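Guanosine-3',5'-bis(diphosphate) 3'-pyrophosphohydrolase MESH1 (Drosophila melanogaster, PDB 3NQW) hydrolyses the alarmone ppGpp to GDP and diphosphate with the help of manganese, and takes part in the starvation response. Local coordinates at residues E100-S112 and Y147-R159. Residues are numbered along the deposited sequence; the frame is centred on the assembly and turned at random.
With SO4 (sulfate ion), chain D.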
loop_
_atom_site.group_PDB
_atom_site.type_symbol
_atom_site.label_atom_id
_atom_site.label_comp_id
_atom_site.label_asym_id
_atom_site.label_seq_id
_atom_site.Cartn_x
_atom_site.Cartn_y
_atom_site.Cartn_z
ATOM N N GLU A 100 18.017 17.422 17.180
ATOM C CA GLU A 100 19.265 16.662 17.141
ATOM C C GLU A 100 19.194 15.566 16.078
ATOM O O GLU A 100 20.176 15.311 15.380
ATOM C CB GLU A 100 19.545 16.041 18.517
ATOM C CG GLU A 100 20.771 15.127 18.566
ATOM C CD GLU A 100 22.090 15.874 18.430
ATOM O OE1 GLU A 100 23.157 15.208 18.390
ATOM O OE2 GLU A 100 22.063 17.124 18.373
ATOM N N ARG A 101 18.029 14.925 15.963
ATOM C CA ARG A 101 17.826 13.863 14.973
ATOM C C ARG A 101 18.029 14.400 13.558
ATOM O O ARG A 101 18.418 13.660 12.645
ATOM C CB ARG A 101 16.420 13.253 15.086
ATOM C CG ARG A 101 16.174 12.492 16.383
ATOM C CD ARG A 101 15.371 11.220 16.152
ATOM N NE ARG A 101 14.036 11.466 15.617
ATOM C CZ ARG A 101 13.038 12.030 16.292
ATOM N NH1 ARG A 101 13.220 12.416 17.552
ATOM N NH2 ARG A 101 11.855 12.202 15.699
ATOM N N LYS A 102 17.765 15.689 13.381
ATOM C CA LYS A 102 17.931 16.327 12.085
ATOM C C LYS A 102 19.404 16.628 11.873
ATOM O O LYS A 102 19.961 16.319 10.822
ATOM C CB LYS A 102 17.120 17.620 12.022
ATOM C CG LYS A 102 15.615 17.409 11.970
ATOM C CD LYS A 102 14.885 18.746 11.963
ATOM C CE LYS A 102 13.390 18.582 11.748
ATOM N NZ LYS A 102 13.013 18.488 10.310
ATOM N N ARG A 103 20.034 17.219 12.882
ATOM C CA ARG A 103 21.448 17.557 12.807
ATOM C C ARG A 103 22.296 16.348 12.395
ATOM O O ARG A 103 23.200 16.454 11.552
ATOM C CB ARG A 103 21.922 18.108 14.161
ATOM C CG ARG A 103 21.175 19.370 14.628
ATOM C CD ARG A 103 21.953 20.134 15.720
ATOM N NE ARG A 103 21.758 19.600 17.066
ATOM C CZ ARG A 103 20.798 19.992 17.898
ATOM N NH1 ARG A 103 19.938 20.931 17.515
ATOM N NH2 ARG A 103 20.699 19.447 19.110
ATOM N N LEU A 104 21.993 15.193 12.983
ATOM C CA LEU A 104 22.729 13.962 12.684
ATOM C C LEU A 104 22.509 13.467 11.245
ATOM O O LEU A 104 23.414 12.894 10.631
ATOM C CB LEU A 104 22.351 12.868 13.699
ATOM C CG LEU A 104 22.832 13.141 15.128
ATOM C CD1 LEU A 104 22.183 12.194 16.096
ATOM C CD2 LEU A 104 24.336 13.027 15.188
ATOM N N GLN A 105 21.309 13.693 10.716
ATOM C CA GLN A 105 20.992 13.280 9.361
ATOM C C GLN A 105 21.967 13.849 8.362
ATOM O O GLN A 105 22.308 13.209 7.362
ATOM C CB GLN A 105 19.577 13.699 8.996
ATOM C CG GLN A 105 18.606 12.600 9.293
ATOM C CD GLN A 105 17.235 12.882 8.783
ATOM O OE1 GLN A 105 17.044 13.190 7.612
ATOM N NE2 GLN A 105 16.261 12.783 9.662
ATOM N N ILE A 106 22.414 15.064 8.636
ATOM C CA ILE A 106 23.368 15.713 7.766
ATOM C C ILE A 106 24.747 15.101 7.956
ATOM O O ILE A 106 25.478 14.904 6.987
ATOM C CB ILE A 106 23.450 17.204 8.060
ATOM C CG1 ILE A 106 22.077 17.845 7.816
ATOM C CG2 ILE A 106 24.546 17.813 7.224
ATOM C CD1 ILE A 106 21.967 19.284 8.254
ATOM N N GLU A 107 25.087 14.781 9.203
ATOM C CA GLU A 107 26.391 14.209 9.532
ATOM C C GLU A 107 26.583 12.786 9.043
ATOM O O GLU A 107 27.563 12.477 8.370
ATOM C CB GLU A 107 26.612 14.225 11.044
ATOM C CG GLU A 107 26.557 15.595 11.696
ATOM C CD GLU A 107 27.695 16.510 11.270
ATOM O OE1 GLU A 107 28.816 15.992 11.032
ATOM O OE2 GLU A 107 27.469 17.743 11.197
ATOM N N ASN A 108 25.646 11.918 9.399
ATOM C CA ASN A 108 25.725 10.522 9.021
ATOM C C ASN A 108 25.234 10.256 7.619
ATOM O O ASN A 108 25.174 9.107 7.181
ATOM C CB ASN A 108 24.921 9.680 10.003
ATOM C CG ASN A 108 25.515 9.693 11.387
ATOM O OD1 ASN A 108 26.720 9.475 11.549
ATOM N ND2 ASN A 108 24.679 9.949 12.400
ATOM N N ALA A 109 24.874 11.327 6.923
ATOM C CA ALA A 109 24.378 11.240 5.554
ATOM C C ALA A 109 25.308 10.432 4.646
ATOM O O ALA A 109 25.114 9.230 4.455
ATOM C CB ALA A 109 24.188 12.647 4.987
ATOM N N ALA A 110 26.313 11.111 4.095
ATOM C CA ALA A 110 27.296 10.516 3.189
ATOM C C ALA A 110 27.964 9.256 3.726
ATOM O O ALA A 110 28.633 8.538 2.988
ATOM C CB ALA A 110 28.362 11.548 2.855
ATOM N N LYS A 111 27.791 8.998 5.014
ATOM C CA LYS A 111 28.394 7.833 5.643
ATOM C C LYS A 111 27.545 6.574 5.404
ATOM O O LYS A 111 27.999 5.451 5.624
ATOM C CB LYS A 111 28.559 8.110 7.149
ATOM C CG LYS A 111 28.985 9.558 7.476
ATOM C CD LYS A 111 29.811 9.666 8.770
ATOM C CE LYS A 111 30.347 11.092 9.010
ATOM N NZ LYS A 111 31.495 11.149 9.980
ATOM N N SER A 112 26.316 6.776 4.929
ATOM C CA SER A 112 25.368 5.690 4.659
ATOM C C SER A 112 25.799 4.804 3.483
ATOM O O SER A 112 26.732 5.130 2.756
ATOM C CB SER A 112 23.975 6.281 4.379
ATOM O OG SER A 112 23.574 7.168 5.414
ATOM N N TYR A 147 12.481 23.700 6.460
ATOM C CA TYR A 147 12.538 22.290 6.081
ATOM C C TYR A 147 13.298 22.119 4.773
ATOM O O TYR A 147 14.107 21.202 4.639
ATOM C CB TYR A 147 11.134 21.704 5.920
ATOM C CG TYR A 147 11.122 20.194 5.791
ATOM C CD1 TYR A 147 10.918 19.379 6.905
ATOM C CD2 TYR A 147 11.329 19.575 4.558
ATOM C CE1 TYR A 147 10.919 17.984 6.792
ATOM C CE2 TYR A 147 11.334 18.181 4.437
ATOM C CZ TYR A 147 11.127 17.391 5.560
ATOM O OH TYR A 147 11.120 16.017 5.444
ATOM N N PHE A 148 13.018 22.999 3.810
ATOM C CA PHE A 148 13.679 22.972 2.505
ATOM C C PHE A 148 15.189 23.141 2.636
ATOM O O PHE A 148 15.961 22.470 1.935
ATOM C CB PHE A 148 13.144 24.086 1.588
ATOM C CG PHE A 148 11.772 23.816 1.035
ATOM C CD1 PHE A 148 10.653 24.444 1.571
ATOM C CD2 PHE A 148 11.599 22.907 -0.005
ATOM C CE1 PHE A 148 9.383 24.165 1.083
ATOM C CE2 PHE A 148 10.335 22.623 -0.498
ATOM C CZ PHE A 148 9.226 23.254 0.048
ATOM N N VAL A 149 15.594 24.059 3.514
ATOM C CA VAL A 149 17.002 24.347 3.759
ATOM C C VAL A 149 17.686 23.102 4.286
ATOM O O VAL A 149 18.694 22.655 3.736
ATOM C CB VAL A 149 17.186 25.481 4.809
ATOM C CG1 VAL A 149 18.675 25.700 5.076
ATOM C CG2 VAL A 149 16.557 26.772 4.313
ATOM N N TRP A 150 17.130 22.564 5.370
ATOM C CA TRP A 150 17.654 21.358 6.015
ATOM C C TRP A 150 17.673 20.209 5.006
ATOM O O TRP A 150 18.673 19.502 4.877
ATOM C CB TRP A 150 16.790 20.993 7.235
ATOM C CG TRP A 150 16.977 19.577 7.730
ATOM C CD1 TRP A 150 18.104 19.036 8.294
ATOM C CD2 TRP A 150 16.020 18.518 7.658
ATOM N NE1 TRP A 150 17.907 17.711 8.570
ATOM C CE2 TRP A 150 16.637 17.363 8.189
ATOM C CE3 TRP A 150 14.702 18.425 7.190
ATOM C CZ2 TRP A 150 15.975 16.130 8.272
ATOM C CZ3 TRP A 150 14.050 17.202 7.272
ATOM C CH2 TRP A 150 14.688 16.071 7.807
ATOM N N ALA A 151 16.565 20.040 4.289
ATOM C CA ALA A 151 16.465 19.003 3.275
ATOM C C ALA A 151 17.674 19.081 2.350
ATOM O O ALA A 151 18.322 18.076 2.047
ATOM C CB ALA A 151 15.188 19.185 2.465
ATOM N N LYS A 152 17.977 20.293 1.899
ATOM C CA LYS A 152 19.103 20.491 1.000
ATOM C C LYS A 152 20.431 20.113 1.651
ATOM O O LYS A 152 21.261 19.453 1.026
ATOM C CB LYS A 152 19.166 21.941 0.509
ATOM C CG LYS A 152 19.968 22.056 -0.784
ATOM C CD LYS A 152 20.141 23.474 -1.280
ATOM C CE LYS A 152 20.810 23.468 -2.649
ATOM N NZ LYS A 152 22.063 22.654 -2.660
ATOM N N LYS A 153 20.623 20.523 2.904
ATOM C CA LYS A 153 21.855 20.207 3.623
ATOM C C LYS A 153 22.052 18.687 3.699
ATOM O O LYS A 153 23.161 18.193 3.504
ATOM C CB LYS A 153 21.833 20.812 5.036
ATOM C CG LYS A 153 21.913 22.339 5.098
ATOM C CD LYS A 153 21.748 22.810 6.544
ATOM C CE LYS A 153 21.155 24.223 6.681
ATOM N NZ LYS A 153 22.144 25.339 6.585
ATOM N N VAL A 154 20.980 17.951 3.977
ATOM C CA VAL A 154 21.064 16.498 4.040
ATOM C C VAL A 154 21.302 15.921 2.647
ATOM O O VAL A 154 22.273 15.190 2.420
ATOM C CB VAL A 154 19.773 15.867 4.580
ATOM C CG1 VAL A 154 19.889 14.353 4.521
ATOM C CG2 VAL A 154 19.518 16.327 6.019
ATOM N N VAL A 155 20.407 16.261 1.718
ATOM C CA VAL A 155 20.488 15.788 0.334
ATOM C C VAL A 155 21.824 16.154 -0.294
ATOM O O VAL A 155 22.312 15.433 -1.158
ATOM C CB VAL A 155 19.343 16.376 -0.543
ATOM C CG1 VAL A 155 19.515 15.952 -1.996
ATOM C CG2 VAL A 155 18.002 15.897 -0.038
ATOM N N ASP A 156 22.410 17.272 0.125
ATOM C CA ASP A 156 23.701 17.673 -0.417
ATOM C C ASP A 156 24.813 16.700 -0.035
ATOM O O ASP A 156 25.844 16.631 -0.709
ATOM C CB ASP A 156 24.080 19.079 0.047
ATOM C CG ASP A 156 23.574 20.157 -0.889
ATOM O OD1 ASP A 156 23.142 19.811 -2.008
ATOM O OD2 ASP A 156 23.625 21.343 -0.501
ATOM N N ASN A 157 24.603 15.954 1.048
ATOM C CA ASN A 157 25.591 14.983 1.509
ATOM C C ASN A 157 25.234 13.571 1.029
ATOM O O ASN A 157 26.058 12.654 1.093
ATOM C CB ASN A 157 25.699 15.022 3.040
ATOM C CG ASN A 157 26.259 16.354 3.567
ATOM O OD1 ASN A 157 26.177 16.643 4.766
ATOM N ND2 ASN A 157 26.834 17.158 2.674
ATOM N N LEU A 158 24.008 13.397 0.538
ATOM C CA LEU A 158 23.568 12.094 0.031
ATOM C C LEU A 158 23.830 11.935 -1.472
ATOM O O LEU A 158 23.729 10.833 -2.018
ATOM C CB LEU A 158 22.079 11.900 0.320
ATOM C CG LEU A 158 21.786 11.610 1.793
ATOM C CD1 LEU A 158 20.522 12.312 2.206
ATOM C CD2 LEU A 158 21.708 10.105 2.014
ATOM N N ARG A 159 24.174 13.048 -2.120
ATOM C CA ARG A 159 24.452 13.109 -3.556
ATOM C C ARG A 159 25.470 12.051 -3.989
ATOM O O ARG A 159 26.058 11.365 -3.151
ATOM C CB ARG A 159 24.968 14.513 -3.933
ATOM C CG ARG A 159 24.315 15.693 -3.167
ATOM C CD ARG A 159 24.623 17.060 -3.796
ATOM N NE ARG A 159 23.879 17.236 -5.045
ATOM C CZ ARG A 159 22.663 17.773 -5.130
ATOM N NH1 ARG A 159 22.042 18.208 -4.041
ATOM N NH2 ARG A 159 22.057 17.850 -6.304
HETATM S S SO4 D . 9.569 17.655 10.873
HETATM O O1 SO4 D . 8.549 18.076 9.892
HETATM O O2 SO4 D . 10.357 18.838 11.263
HETATM O O3 SO4 D . 8.894 17.084 12.047
HETATM O O4 SO4 D . 10.458 16.647 10.264
#
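Lys-102 lies across the indole of Trp-150 where two helices of the all-helical HD-domain fold, 98-107 and 141-158, run side by side with their segment axes 31° apart. The lysine CB sits 3.5 Å from Trp-150 NE1. CG comes next, over the six-membered ring as a CH-pi contact. CD carries the chain onward, still extended, to CE, which already lies beside sulfate O2; there chi4 (-85°) bends it, leaving Lys-102 NZ above the same face, a cation-pi contact 3.7 Å from the centroid of the Trp-150 six-membered ring. Lys-102 NZ also donates to SO4 O2 at 2.8 Å; the sulfate, likely carried in from the crystallisation buffer, is also bound by Lys-98. The lysine's backbone takes part as well, since Trp-150 NE1 gives Lys-102 O a weak hydrogen bond. Gln-105 brings its amide to the CZ2 corner of the indole, the two planes 66° apart, and weak hydrogen bonds to Asp-92 and Lys-124 hold that amide; the Gln-105 side chain lies about 6 Å from that of Glu-66, a probable nucleophile. Further along, Ile-106 enters as a knob among Trp-150, Lys-153, Val-154 and Asn-157. Beyond the helix end, Ala-109 CB closes on Asn-157 CB at 3.4 Å.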